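Local structure of D-alanyl-D-alanine carboxypeptidase (Mycobacterium tuberculosis H37Rv, 4RYE) at residues P19-D29 against R228-V239; L197-K208 against T218-G226. The protein shows D,D-carboxypeptidase activity in vitro and probably cleaves the terminal D-Ala-D-Ala of peptidoglycan stem peptides in mycobacterial cell-wall biogenesis. All blocks are in the same frame, centred on the assembly; numbering follows the deposited sequence.

Interaction 1 (P19-D29 against R228-V239); sequences PAQTWIVADLD and RRLVIAMMYGLV
Asp27 OD2 is gripped by two nitrogens of Arg228. Arg228 NE reaches Asp27 OD2 at 2.8 Å on a nearly straight bond in the guanidinium plane, and NH2 adds a weak second bond. NE comes from the anti side, tilted out of the carboxylate plane, and the carboxylate and guanidinium planes stand 54° apart. The other oxygen, Asp27 OD1, takes the backbone N of Asp29 in an Asx turn and also the N of Ser30, while a water links it to Asp29 OD2 and Arg229 N, so both oxygens are occupied and the rotation of the carboxylate is fixed.

Close by, Arg229 approaches Asp29 side-on, Arg229 NE to Asp29 OD2 at 3.0 Å and Arg229 NH2 to Asp29 OD1 at 2.8 Å, each on a syn lone pair. Here the planes lie only 6° apart. The bend in the arginine chain at chi3 (-68°) lays the guanidinium beside the carboxylate, and Leu28 CD2 lies over one face of the guanidinium, toward its rim.

Between these salt bridges and the other end run paired backbone bonds, among them Val231 N to Ala26 O at 2.8 Å. Val25 CG2 packs alongside Ile232 CG2 on one face; on the other, Ile24, Val231 and Ala233 meet Val159 of helix 155-166. At the far end Ala20 CB presses on Met234 CB at 3.6 Å, and Gln21 and Thr22 share Met235 O through weak bonds, forming a classic beta bulge. An N-terminal strand thus lies antiparallel to a late one inside the central sheet, a topology characteristic of the penicillin-binding protein and serine beta-lactamase fold.

Interaction 2 (L197-K208 against T218-G226); sequences LLQRYPGAIGGK and TFVGAAARG
The guanidinium of Arg225 lies flat on the ring of Tyr201, the two planes only 5° apart and their centres 3.9 Å from each other. The overlap is off-centre for CZ but places NH2 over the middle of the ring, a cation-pi stack. The arginine chain, extended from CG to NE, brings the same group edge-on to Pro202 O, and Pro202 O accepts from Arg225 NE at 2.8 Å and from Arg225 NH2 at 2.9 Å. Both bonds lie in the guanidinium plane, so face and edge are used at once and the group has little freedom to turn. Tyr201 OH, for its part, is bonded to Asp255 of helix 246-259, which steadies the ring beneath.

This corner is a type II turn from Tyr201 to Ala204, with Gly203 at positive phi; Gly203 O accepts Ala224 N as the strands begin to pair. A classic bulge follows, Ile205 and Gly206 both facing Ala222, and Ile205 CG1 lies against Ala222 CB at 3.7 Å.

Farther along, Phe219 has CG opposite its backbone N (chi1 175°), which carries the ring back across the neighbouring strand. Phe219 CZ touches Leu197 CD2 at 3.6 Å, obliquely, and its CD1 lies near Lys208 O. Gly207 and Gly221, without side chains, let the backbones approach to 3.7 Å between their CA atoms. Beyond them Lys208 N bonds Val220 O at 2.7 Å, and the lysine chain, bent at chi2 and chi4, leads away from Val220 to place NZ on Ser102 OG, next to Ser47. Lys208 opens what is probably the K(T/S)G motif, and its strand borders the presumed active site, as in other SxxK acyl-serine enzymes.

In the fold
Both contacts belong to one antiparallel sheet, with centres about 11 Å apart. Strands 218-225 and 228-237 follow each other in the chain and lie side by side, so interaction 2 and interaction 1 are joined through backbone pairing, Leu230 with Ala223 and Met234 with Phe219. Across the sheet the order is 204-212, 218-225, 228-237, 22-27, which puts interaction 2 at an outer edge and interaction 1 farther in. Along the chain, interaction 2 is nested inside the long loop closed by interaction 1. Helices 155-166 and 246-259 touch both contacts. The principle illustrated is that an N-terminal strand joins three consecutive late strands in one sheet, whose edge strand carries Lys208 toward the presumed active site.

Interaction 1 (P19-D29 against R228-V239)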
loop_
_atom_site.group_PDB
_atom_site.type_symbol
_atom_site.label_atom_id
_atom_site.label_comp_id
_atom_site.label_asym_id
_atom_site.label_seq_id
_atom_site.Cartn_x
_atom_site.Cartn_y
_atom_site.Cartn_z
ATOM N N PRO A 19 11.344 14.220 -1.173
ATOM C CA PRO A 19 10.947 13.997 -2.568
ATOM C C PRO A 19 9.437 13.925 -2.790
ATOM O O PRO A 19 8.988 14.247 -3.891
ATOM C CB PRO A 19 11.592 12.644 -2.903
ATOM C CG PRO A 19 11.807 11.978 -1.574
ATOM C CD PRO A 19 12.160 13.109 -0.652
ATOM N N ALA A 20 8.672 13.496 -1.788
ATOM C CA ALA A 20 7.221 13.343 -1.958
ATOM C C ALA A 20 6.540 14.698 -2.131
ATOM O O ALA A 20 6.749 15.599 -1.327
ATOM C CB ALA A 20 6.607 12.592 -0.769
ATOM N N GLN A 21 5.720 14.848 -3.171
ATOM C CA GLN A 21 5.042 16.129 -3.380
ATOM C C GLN A 21 3.741 16.274 -2.574
ATOM O O GLN A 21 3.322 17.392 -2.290
ATOM C CB GLN A 21 4.829 16.426 -4.869
ATOM C CG GLN A 21 6.132 16.739 -5.609
ATOM C CD GLN A 21 6.876 17.901 -4.990
ATOM O OE1 GLN A 21 6.490 19.057 -5.163
ATOM N NE2 GLN A 21 7.941 17.603 -4.248
ATOM N N THR A 22 3.101 15.157 -2.222
ATOM C CA THR A 22 2.021 15.191 -1.233
ATOM C C THR A 22 2.280 14.114 -0.200
ATOM O O THR A 22 2.878 13.097 -0.514
ATOM C CB THR A 22 0.619 14.933 -1.834
ATOM O OG1 THR A 22 0.448 13.529 -2.054
ATOM C CG2 THR A 22 0.414 15.724 -3.150
ATOM N N TRP A 23 1.832 14.337 1.029
ATOM C CA TRP A 23 2.023 13.353 2.089
ATOM C C TRP A 23 1.129 13.708 3.270
ATOM O O TRP A 23 0.568 14.813 3.326
ATOM C CB TRP A 23 3.505 13.258 2.517
ATOM C CG TRP A 23 4.157 14.593 2.826
ATOM C CD1 TRP A 23 4.947 15.336 1.990
ATOM C CD2 TRP A 23 4.077 15.328 4.054
ATOM N NE1 TRP A 23 5.349 16.486 2.618
ATOM C CE2 TRP A 23 4.825 16.508 3.886
ATOM C CE3 TRP A 23 3.435 15.105 5.276
ATOM C CZ2 TRP A 23 4.955 17.465 4.898
ATOM C CZ3 TRP A 23 3.559 16.058 6.281
ATOM C CH2 TRP A 23 4.308 17.220 6.084
ATOM N N ILE A 24 0.990 12.771 4.200
ATOM C CA ILE A 24 0.178 12.993 5.399
ATOM C C ILE A 24 0.757 12.141 6.512
ATOM O O ILE A 24 1.361 11.114 6.246
ATOM C CB ILE A 24 -1.320 12.639 5.144
ATOM C CG1 ILE A 24 -2.216 13.119 6.290
ATOM C CG2 ILE A 24 -1.512 11.140 4.885
ATOM C CD1 ILE A 24 -3.720 12.988 5.990
ATOM N N VAL A 25 0.624 12.594 7.754
ATOM C CA VAL A 25 1.031 11.818 8.923
ATOM C C VAL A 25 -0.170 11.793 9.846
ATOM O O VAL A 25 -0.696 12.845 10.224
ATOM C CB VAL A 25 2.210 12.465 9.686
ATOM C CG1 VAL A 25 2.609 11.591 10.881
ATOM C CG2 VAL A 25 3.407 12.658 8.763
ATOM N N ALA A 26 -0.643 10.598 10.173
ATOM C CA ALA A 26 -1.852 10.471 10.976
ATOM C C ALA A 26 -1.644 9.417 12.056
ATOM O O ALA A 26 -0.696 8.619 11.990
ATOM C CB ALA A 26 -3.070 10.143 10.093
ATOM N N ASP A 27 -2.521 9.433 13.057
ATOM C CA ASP A 27 -2.464 8.477 14.153
ATOM C C ASP A 27 -3.381 7.323 13.765
ATOM O O ASP A 27 -4.564 7.522 13.489
ATOM C CB ASP A 27 -2.936 9.151 15.445
ATOM C CG ASP A 27 -2.862 8.233 16.672
ATOM O OD1 ASP A 27 -3.389 7.100 16.636
ATOM O OD2 ASP A 27 -2.295 8.670 17.696
ATOM N N LEU A 28 -2.820 6.120 13.732
ATOM C CA LEU A 28 -3.521 4.917 13.292
ATOM C C LEU A 28 -4.754 4.605 14.151
ATOM O O LEU A 28 -5.753 4.069 13.660
ATOM C CB LEU A 28 -2.536 3.739 13.334
ATOM C CG LEU A 28 -2.894 2.412 12.674
ATOM C CD1 LEU A 28 -3.044 2.564 11.158
ATOM C CD2 LEU A 28 -1.836 1.382 13.016
ATOM N N ASP A 29 -4.686 4.953 15.432
ATOM C CA ASP A 29 -5.742 4.590 16.373
ATOM C C ASP A 29 -6.815 5.672 16.552
ATOM O O ASP A 29 -8.008 5.377 16.522
ATOM C CB ASP A 29 -5.129 4.182 17.721
ATOM C CG ASP A 29 -4.264 2.937 17.603
ATOM O OD1 ASP A 29 -4.826 1.858 17.326
ATOM O OD2 ASP A 29 -3.027 3.035 17.767
ATOM N N ARG A 228 2.391 4.899 20.740
ATOM C CA ARG A 228 1.573 5.520 19.695
ATOM C C ARG A 228 1.808 4.812 18.360
ATOM O O ARG A 228 2.892 4.316 18.102
ATOM C CB ARG A 228 1.918 7.006 19.571
ATOM C CG ARG A 228 1.042 7.780 18.608
ATOM C CD ARG A 228 1.299 9.294 18.659
ATOM N NE ARG A 228 0.096 9.996 18.221
ATOM C CZ ARG A 228 -0.041 11.317 18.138
ATOM N NH1 ARG A 228 0.967 12.122 18.430
ATOM N NH2 ARG A 228 -1.197 11.830 17.738
ATOM N N ARG A 229 0.787 4.752 17.515
ATOM C CA ARG A 229 0.945 4.129 16.212
ATOM C C ARG A 229 0.585 5.138 15.126
ATOM O O ARG A 229 -0.466 5.779 15.182
ATOM C CB ARG A 229 0.086 2.863 16.141
ATOM C CG ARG A 229 0.333 1.922 17.336
ATOM C CD ARG A 229 -0.190 0.512 17.102
ATOM N NE ARG A 229 -1.649 0.465 17.053
ATOM C CZ ARG A 229 -2.348 -0.652 16.867
ATOM N NH1 ARG A 229 -1.719 -1.806 16.711
ATOM N NH2 ARG A 229 -3.671 -0.619 16.835
ATOM N N LEU A 230 1.469 5.281 14.145
ATOM C CA LEU A 230 1.291 6.290 13.112
ATOM C C LEU A 230 1.147 5.640 11.755
ATOM O O LEU A 230 1.655 4.549 11.519
ATOM C CB LEU A 230 2.479 7.258 13.075
ATOM C CG LEU A 230 2.748 8.126 14.319
ATOM C CD1 LEU A 230 3.968 9.022 14.107
ATOM C CD2 LEU A 230 1.524 8.973 14.698
ATOM N N VAL A 231 0.472 6.341 10.855
ATOM C CA VAL A 231 0.350 5.880 9.493
ATOM C C VAL A 231 0.672 7.063 8.583
ATOM O O VAL A 231 0.259 8.197 8.850
ATOM C CB VAL A 231 -1.051 5.282 9.228
ATOM C CG1 VAL A 231 -2.148 6.291 9.542
ATOM C CG2 VAL A 231 -1.174 4.780 7.794
ATOM N N ILE A 232 1.452 6.816 7.540
ATOM C CA ILE A 232 1.807 7.898 6.630
ATOM C C ILE A 232 1.559 7.457 5.211
ATOM O O ILE A 232 1.482 6.260 4.926
ATOM C CB ILE A 232 3.288 8.311 6.750
ATOM C CG1 ILE A 232 4.196 7.173 6.281
ATOM C CG2 ILE A 232 3.619 8.746 8.172
ATOM C CD1 ILE A 232 5.682 7.551 6.202
ATOM N N ALA A 233 1.415 8.435 4.326
ATOM C CA ALA A 233 1.389 8.168 2.893
ATOM C C ALA A 233 2.148 9.274 2.193
ATOM O O ALA A 233 2.199 10.405 2.675
ATOM C CB ALA A 233 -0.042 8.067 2.375
HETATM N N MSE A 234 2.767 8.934 1.073
HETATM C CA MSE A 234 3.571 9.871 0.315
HETATM C C MSE A 234 3.287 9.597 -1.153
HETATM O O MSE A 234 3.266 8.443 -1.569
HETATM C CB MSE A 234 5.051 9.639 0.625
HETATM C CG MSE A 234 5.432 9.983 2.051
HETATM SE SE MSE A 234 7.045 9.045 2.655
HETATM C CE MSE A 234 8.230 9.477 1.172
HETATM N N MSE A 235 3.032 10.640 -1.935
HETATM C CA MSE A 235 2.702 10.439 -3.341
HETATM C C MSE A 235 3.493 11.343 -4.267
HETATM O O MSE A 235 4.016 12.388 -3.852
HETATM C CB MSE A 235 1.208 10.680 -3.600
HETATM C CG MSE A 235 0.244 9.977 -2.668
HETATM SE SE MSE A 235 -1.582 10.129 -3.392
HETATM C CE MSE A 235 -1.490 8.720 -4.755
ATOM N N TYR A 236 3.557 10.931 -5.530
ATOM C CA TYR A 236 4.029 11.778 -6.617
ATOM C C TYR A 236 5.429 12.348 -6.394
ATOM O O TYR A 236 5.651 13.553 -6.543
ATOM C CB TYR A 236 3.030 12.909 -6.867
ATOM C CG TYR A 236 3.092 13.441 -8.266
ATOM C CD1 TYR A 236 2.809 12.619 -9.346
ATOM C CD2 TYR A 236 3.433 14.759 -8.514
ATOM C CE1 TYR A 236 2.864 13.099 -10.643
ATOM C CE2 TYR A 236 3.491 15.251 -9.802
ATOM C CZ TYR A 236 3.206 14.415 -10.864
ATOM O OH TYR A 236 3.262 14.893 -12.155
ATOM N N GLY A 237 6.377 11.482 -6.055
ATOM C CA GLY A 237 7.714 11.943 -5.733
ATOM C C GLY A 237 8.800 11.323 -6.576
ATOM O O GLY A 237 8.646 10.209 -7.082
ATOM N N LEU A 238 9.897 12.057 -6.742
ATOM C CA LEU A 238 11.070 11.536 -7.416
ATOM C C LEU A 238 12.312 11.864 -6.594
ATOM O O LEU A 238 12.489 13.001 -6.154
ATOM C CB LEU A 238 11.193 12.124 -8.823
ATOM C CG LEU A 238 10.122 11.690 -9.824
ATOM C CD1 LEU A 238 10.287 12.418 -11.148
ATOM C CD2 LEU A 238 10.145 10.182 -10.028
ATOM N N VAL A 239 13.164 10.863 -6.390
ATOM C CA VAL A 239 14.397 11.049 -5.632
ATOM C C VAL A 239 15.488 11.693 -6.485
ATOM O O VAL A 239 15.788 11.229 -7.585
ATOM C CB VAL A 239 14.917 9.719 -5.057
ATOM C CG1 VAL A 239 16.210 9.944 -4.277
ATOM C CG2 VAL A 239 13.867 9.086 -4.172
HETATM O O HOH W 1 -1.896 5.432 18.324
#

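Interaction 2 (L197-K208 against T218-G226)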
loop_
_atom_site.group_PDB
_atom_site.type_symbol
_atom_site.label_atom_id
_atom_site.label_comp_id
_atom_site.label_asym_id
_atom_site.label_seq_id
_atom_site.Cartn_x
_atom_site.Cartn_y
_atom_site.Cartn_z
ATOM N N LEU A 197 11.523 -0.475 4.878
ATOM C CA LEU A 197 11.237 0.194 6.138
ATOM C C LEU A 197 11.261 -0.817 7.292
ATOM O O LEU A 197 11.690 -0.489 8.395
ATOM C CB LEU A 197 9.911 0.955 6.067
ATOM C CG LEU A 197 9.851 2.285 6.829
ATOM C CD1 LEU A 197 10.979 3.215 6.393
ATOM C CD2 LEU A 197 8.514 2.972 6.648
ATOM N N LEU A 198 10.836 -2.054 7.027
ATOM C CA LEU A 198 10.843 -3.097 8.057
ATOM C C LEU A 198 12.247 -3.325 8.589
ATOM O O LEU A 198 12.446 -3.539 9.785
ATOM C CB LEU A 198 10.280 -4.408 7.507
ATOM C CG LEU A 198 8.806 -4.338 7.113
ATOM C CD1 LEU A 198 8.353 -5.669 6.577
ATOM C CD2 LEU A 198 7.952 -3.919 8.314
ATOM N N GLN A 199 13.221 -3.274 7.686
ATOM C CA GLN A 199 14.609 -3.524 8.049
ATOM C C GLN A 199 15.341 -2.283 8.567
ATOM O O GLN A 199 16.273 -2.397 9.357
ATOM C CB GLN A 199 15.360 -4.108 6.844
ATOM C CG GLN A 199 14.750 -5.399 6.312
ATOM C CD GLN A 199 15.183 -5.712 4.892
ATOM O OE1 GLN A 199 15.009 -4.897 3.984
ATOM N NE2 GLN A 199 15.744 -6.899 4.692
ATOM N N ARG A 200 14.935 -1.102 8.121
ATOM C CA ARG A 200 15.701 0.104 8.443
ATOM C C ARG A 200 15.144 0.898 9.613
ATOM O O ARG A 200 15.859 1.698 10.228
ATOM C CB ARG A 200 15.764 1.030 7.230
ATOM C CG ARG A 200 16.495 0.454 6.037
ATOM C CD ARG A 200 16.004 1.136 4.770
ATOM N NE ARG A 200 16.706 0.673 3.578
ATOM C CZ ARG A 200 17.729 1.318 3.038
ATOM N NH1 ARG A 200 18.151 2.446 3.592
ATOM N NH2 ARG A 200 18.322 0.844 1.950
ATOM N N TYR A 201 13.863 0.704 9.899
ATOM C CA TYR A 201 13.182 1.540 10.881
ATOM C C TYR A 201 12.539 0.705 11.986
ATOM O O TYR A 201 11.457 0.155 11.782
ATOM C CB TYR A 201 12.097 2.382 10.194
ATOM C CG TYR A 201 11.642 3.518 11.069
ATOM C CD1 TYR A 201 12.384 4.681 11.149
ATOM C CD2 TYR A 201 10.496 3.414 11.846
ATOM C CE1 TYR A 201 11.992 5.731 11.964
ATOM C CE2 TYR A 201 10.088 4.469 12.671
ATOM C CZ TYR A 201 10.849 5.617 12.726
ATOM O OH TYR A 201 10.468 6.664 13.539
ATOM N N PRO A 202 13.213 0.589 13.148
ATOM C CA PRO A 202 12.630 -0.117 14.296
ATOM C C PRO A 202 11.235 0.389 14.629
ATOM O O PRO A 202 11.032 1.599 14.770
ATOM C CB PRO A 202 13.595 0.226 15.430
ATOM C CG PRO A 202 14.939 0.274 14.730
ATOM C CD PRO A 202 14.628 0.938 13.384
ATOM N N GLY A 203 10.287 -0.535 14.730
ATOM C CA GLY A 203 8.906 -0.186 15.017
ATOM C C GLY A 203 8.002 -0.107 13.800
ATOM O O GLY A 203 6.793 0.064 13.935
ATOM N N ALA A 204 8.572 -0.201 12.603
ATOM C CA ALA A 204 7.735 -0.273 11.399
ATOM C C ALA A 204 6.845 -1.520 11.483
ATOM O O ALA A 204 7.297 -2.563 11.934
ATOM C CB ALA A 204 8.606 -0.321 10.151
ATOM N N ILE A 205 5.579 -1.417 11.075
ATOM C CA ILE A 205 4.672 -2.562 11.176
ATOM C C ILE A 205 4.023 -2.915 9.839
ATOM O O ILE A 205 3.226 -3.834 9.750
ATOM C CB ILE A 205 3.584 -2.335 12.245
ATOM C CG1 ILE A 205 2.835 -1.025 11.991
ATOM C CG2 ILE A 205 4.194 -2.328 13.644
ATOM C CD1 ILE A 205 1.873 -0.644 13.131
ATOM N N GLY A 206 4.369 -2.184 8.790
ATOM C CA GLY A 206 3.825 -2.508 7.484
ATOM C C GLY A 206 3.955 -1.373 6.497
ATOM O O GLY A 206 4.134 -0.225 6.877
ATOM N N GLY A 207 3.866 -1.693 5.215
ATOM C CA GLY A 207 3.985 -0.659 4.213
ATOM C C GLY A 207 3.842 -1.230 2.832
ATOM O O GLY A 207 3.991 -2.440 2.623
ATOM N N LYS A 208 3.559 -0.351 1.881
ATOM C CA LYS A 208 3.442 -0.769 0.493
ATOM C C LYS A 208 3.983 0.349 -0.381
ATOM O O LYS A 208 3.581 1.497 -0.228
ATOM C CB LYS A 208 1.979 -1.059 0.161
ATOM C CG LYS A 208 1.774 -1.644 -1.231
ATOM C CD LYS A 208 2.254 -3.087 -1.286
ATOM C CE LYS A 208 2.331 -3.596 -2.714
ATOM N NZ LYS A 208 3.396 -2.904 -3.496
ATOM N N THR A 218 5.165 6.214 -4.963
ATOM C CA THR A 218 4.154 6.289 -3.912
ATOM C C THR A 218 4.507 5.352 -2.753
ATOM O O THR A 218 5.255 4.388 -2.917
ATOM C CB THR A 218 2.745 5.945 -4.439
ATOM O OG1 THR A 218 2.753 4.617 -4.980
ATOM C CG2 THR A 218 2.303 6.930 -5.525
ATOM N N PHE A 219 3.947 5.627 -1.585
ATOM C CA PHE A 219 4.167 4.777 -0.435
ATOM C C PHE A 219 3.094 5.046 0.594
ATOM O O PHE A 219 2.652 6.188 0.767
ATOM C CB PHE A 219 5.550 5.030 0.185
ATOM C CG PHE A 219 5.793 4.256 1.458
ATOM C CD1 PHE A 219 6.168 2.922 1.409
ATOM C CD2 PHE A 219 5.643 4.862 2.697
ATOM C CE1 PHE A 219 6.391 2.199 2.575
ATOM C CE2 PHE A 219 5.857 4.149 3.869
ATOM C CZ PHE A 219 6.232 2.815 3.808
ATOM N N VAL A 220 2.673 3.982 1.261
ATOM C CA VAL A 220 1.803 4.087 2.420
ATOM C C VAL A 220 2.321 3.074 3.434
ATOM O O VAL A 220 2.772 1.998 3.065
ATOM C CB VAL A 220 0.313 3.825 2.065
ATOM C CG1 VAL A 220 0.105 2.397 1.516
ATOM C CG2 VAL A 220 -0.567 4.072 3.274
ATOM N N GLY A 221 2.297 3.422 4.710
ATOM C CA GLY A 221 2.780 2.476 5.703
ATOM C C GLY A 221 2.583 2.935 7.129
ATOM O O GLY A 221 2.098 4.041 7.376
ATOM N N ALA A 222 2.979 2.092 8.077
ATOM C CA ALA A 222 2.715 2.398 9.478
ATOM C C ALA A 222 3.856 1.962 10.387
ATOM O O ALA A 222 4.632 1.079 10.037
ATOM C CB ALA A 222 1.415 1.758 9.918
ATOM N N ALA A 223 3.941 2.597 11.555
ATOM C CA ALA A 223 4.948 2.269 12.557
ATOM C C ALA A 223 4.369 2.498 13.945
ATOM O O ALA A 223 3.393 3.225 14.098
ATOM C CB ALA A 223 6.195 3.124 12.360
ATOM N N ALA A 224 4.976 1.872 14.950
ATOM C CA ALA A 224 4.570 2.049 16.344
ATOM C C ALA A 224 5.811 2.327 17.174
ATOM O O ALA A 224 6.792 1.590 17.075
ATOM C CB ALA A 224 3.895 0.793 16.868
ATOM N N ARG A 225 5.759 3.374 17.994
ATOM C CA ARG A 225 6.819 3.675 18.950
ATOM C C ARG A 225 6.236 4.382 20.162
ATOM O O ARG A 225 5.381 5.267 20.015
ATOM C CB ARG A 225 7.890 4.582 18.321
ATOM C CG ARG A 225 8.840 3.898 17.363
ATOM C CD ARG A 225 10.052 4.766 17.068
ATOM N NE ARG A 225 10.962 4.089 16.147
ATOM C CZ ARG A 225 12.121 4.588 15.738
ATOM N NH1 ARG A 225 12.519 5.775 16.165
ATOM N NH2 ARG A 225 12.878 3.892 14.900
ATOM N N GLY A 226 6.706 4.006 21.350
ATOM C CA GLY A 226 6.380 4.737 22.564
ATOM C C GLY A 226 4.899 4.727 22.873
ATOM O O GLY A 226 4.390 5.614 23.533
#